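Local coordinates for putative poly(3-hydroxybutyrate) depolymerase LpqC (Bordetella parapertussis 12822, PDB 3D0K), which probably hydrolyses ester bonds, as a putative poly(3-hydroxybutyrate) depolymerase that would cut the polyester into shorter hydroxybutyrate units, at residues A[145-150]-A[274-279]. Residues are numbered along the deposited sequence; the frame is centred on the assembly and turned at random.
Sequences FGHSAG and QAMSQV. With SO4 (sulfate ion), chain G.
Phe-145 and His-147, at the end of strand 142-147, both reach toward helix 273-286: Phe-145 packs on Met-276 and Ser-277, His-147 on Met-276. No hydrogen bond crosses; the contact is made by van der Waals packing. The axes of strand 145-147 and helix 274-279 run nearly antiparallel, at 156°, and approach to 9.2 Å. In both aromatic residues CG is anti to the backbone N (chi1 179° in His-147), which carries the rings out to the helix. The tip of the Phe-145 ring lies against the helix turn. Its CE2 is 3.5 Å from Ser-277 OG, and its CE1 is 3.9 Å from the backbone O of Met-276. Ser-277 OG is hydrogen-bonded to Gly-273 O within its own helix, so this buried hydroxyl has a polar partner. Met-276, a selenomethionine, crosses the His-147 side chain at about a right angle. Its CG lies 3.7 Å from His-147 CE1, and the chain then bends at chi2 and chi3. Ala-172 of the neighbouring strand 168-172 touches Phe-145, His-147 and Met-276.

All four touching residues are buried. On the looser, outer side Gln-274 points away from the strand and is exposed. An edge of the His-147 ring, near its plane, meets a sulfate, probably from the crystallisation liquor, with CD2 3.0 Å from its O1. Tyr-70 OH is hydrogen-bonded to this ion. Ser-148 follows in a strained turn, just before helix 149-160. The His-147 ring also meets that of His-271, a probable triad histidine. The Gly-146, Ser-148 and Gly-150 pattern is consistent with the nucleophile elbow of an alpha/beta-hydrolase fold.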
loop_
_atom_site.group_PDB
_atom_site.type_symbol
_atom_site.label_atom_id
_atom_site.label_comp_id
_atom_site.label_asym_id
_atom_site.label_seq_id
_atom_site.Cartn_x
_atom_site.Cartn_y
_atom_site.Cartn_z
ATOM N N PHE A 145 -0.562 1.546 4.192
ATOM C CA PHE A 145 -0.581 2.807 3.419
ATOM C C PHE A 145 0.365 2.687 2.238
ATOM O O PHE A 145 1.449 2.104 2.361
ATOM C CB PHE A 145 -0.122 3.947 4.306
ATOM C CG PHE A 145 0.165 5.237 3.544
ATOM C CD1 PHE A 145 -0.867 6.114 3.213
ATOM C CD2 PHE A 145 1.453 5.539 3.161
ATOM C CE1 PHE A 145 -0.610 7.296 2.560
ATOM C CE2 PHE A 145 1.739 6.705 2.485
ATOM C CZ PHE A 145 0.700 7.607 2.184
ATOM N N GLY A 146 0.007 3.250 1.070
ATOM C CA GLY A 146 0.924 3.240 -0.036
ATOM C C GLY A 146 0.695 4.551 -0.789
ATOM O O GLY A 146 -0.454 4.996 -0.863
ATOM N N HIS A 147 1.757 5.167 -1.289
ATOM C CA HIS A 147 1.604 6.360 -2.121
ATOM C C HIS A 147 2.139 6.105 -3.531
ATOM O O HIS A 147 3.225 5.509 -3.699
ATOM C CB HIS A 147 2.349 7.542 -1.462
ATOM C CG HIS A 147 2.284 8.831 -2.262
ATOM N ND1 HIS A 147 1.170 9.655 -2.301
ATOM C CD2 HIS A 147 3.217 9.441 -3.014
ATOM C CE1 HIS A 147 1.427 10.719 -3.065
ATOM N NE2 HIS A 147 2.647 10.576 -3.548
ATOM N N SER A 148 1.440 6.643 -4.546
ATOM C CA SER A 148 1.928 6.569 -5.918
ATOM C C SER A 148 2.090 5.126 -6.377
ATOM O O SER A 148 1.099 4.391 -6.318
ATOM C CB SER A 148 3.177 7.417 -6.163
ATOM O OG SER A 148 3.094 7.952 -7.512
ATOM N N ALA A 149 3.281 4.692 -6.824
ATOM C CA ALA A 149 3.468 3.256 -7.165
ATOM C C ALA A 149 3.076 2.343 -6.009
ATOM O O ALA A 149 2.623 1.210 -6.222
ATOM C CB ALA A 149 4.933 2.924 -7.609
ATOM N N GLY A 150 3.276 2.830 -4.784
ATOM C CA GLY A 150 2.955 2.029 -3.623
ATOM C C GLY A 150 1.426 2.061 -3.401
ATOM O O GLY A 150 0.899 1.165 -2.816
ATOM N N GLN A 274 5.147 12.686 1.380
ATOM C CA GLN A 274 5.283 13.118 2.782
ATOM C C GLN A 274 4.000 13.789 3.299
ATOM O O GLN A 274 3.547 13.473 4.388
ATOM C CB GLN A 274 6.430 14.119 2.919
ATOM C CG GLN A 274 6.615 14.520 4.378
ATOM C CD GLN A 274 7.934 15.155 4.663
ATOM O OE1 GLN A 274 8.377 15.177 5.822
ATOM N NE2 GLN A 274 8.582 15.684 3.628
ATOM N N ALA A 275 3.444 14.746 2.540
ATOM C CA ALA A 275 2.185 15.382 2.951
ATOM C C ALA A 275 1.072 14.328 3.057
ATOM O O ALA A 275 0.274 14.375 3.969
ATOM C CB ALA A 275 1.759 16.463 1.963
HETATM N N MSE A 276 1.000 13.408 2.093
HETATM C CA MSE A 276 -0.087 12.451 2.055
HETATM C C MSE A 276 0.064 11.455 3.226
HETATM O O MSE A 276 -0.939 11.025 3.812
HETATM C CB MSE A 276 -0.172 11.710 0.714
HETATM C CG MSE A 276 -0.451 12.646 -0.496
HETATM SE SE MSE A 276 -2.321 13.395 -0.391
HETATM C CE MSE A 276 -3.199 11.759 -1.038
ATOM N N SER A 277 1.309 11.130 3.579
ATOM C CA SER A 277 1.607 10.356 4.787
ATOM C C SER A 277 1.064 11.032 6.065
ATOM O O SER A 277 0.449 10.368 6.901
ATOM C CB SER A 277 3.120 10.085 4.946
ATOM O OG SER A 277 3.604 9.256 3.905
ATOM N N GLN A 278 1.315 12.321 6.234
ATOM C CA GLN A 278 0.905 13.017 7.445
ATOM C C GLN A 278 -0.618 13.228 7.507
ATOM O O GLN A 278 -1.226 13.210 8.585
ATOM C CB GLN A 278 1.681 14.336 7.563
ATOM C CG GLN A 278 3.195 14.128 7.567
ATOM C CD GLN A 278 3.919 15.054 8.512
ATOM O OE1 GLN A 278 3.937 16.280 8.326
ATOM N NE2 GLN A 278 4.544 14.469 9.547
ATOM N N VAL A 279 -1.231 13.395 6.344
ATOM C CA VAL A 279 -2.689 13.468 6.260
ATOM C C VAL A 279 -3.313 12.143 6.636
ATOM O O VAL A 279 -4.294 12.097 7.330
ATOM C CB VAL A 279 -3.108 13.924 4.863
ATOM C CG1 VAL A 279 -4.595 13.672 4.595
ATOM C CG2 VAL A 279 -2.679 15.402 4.660
HETATM S S SO4 G . 6.524 9.414 -5.226
HETATM O O1 SO4 G . 5.469 10.302 -4.778
HETATM O O2 SO4 G . 6.226 8.955 -6.569
HETATM O O3 SO4 G . 7.803 10.106 -5.208
HETATM O O4 SO4 G . 6.600 8.288 -4.288
#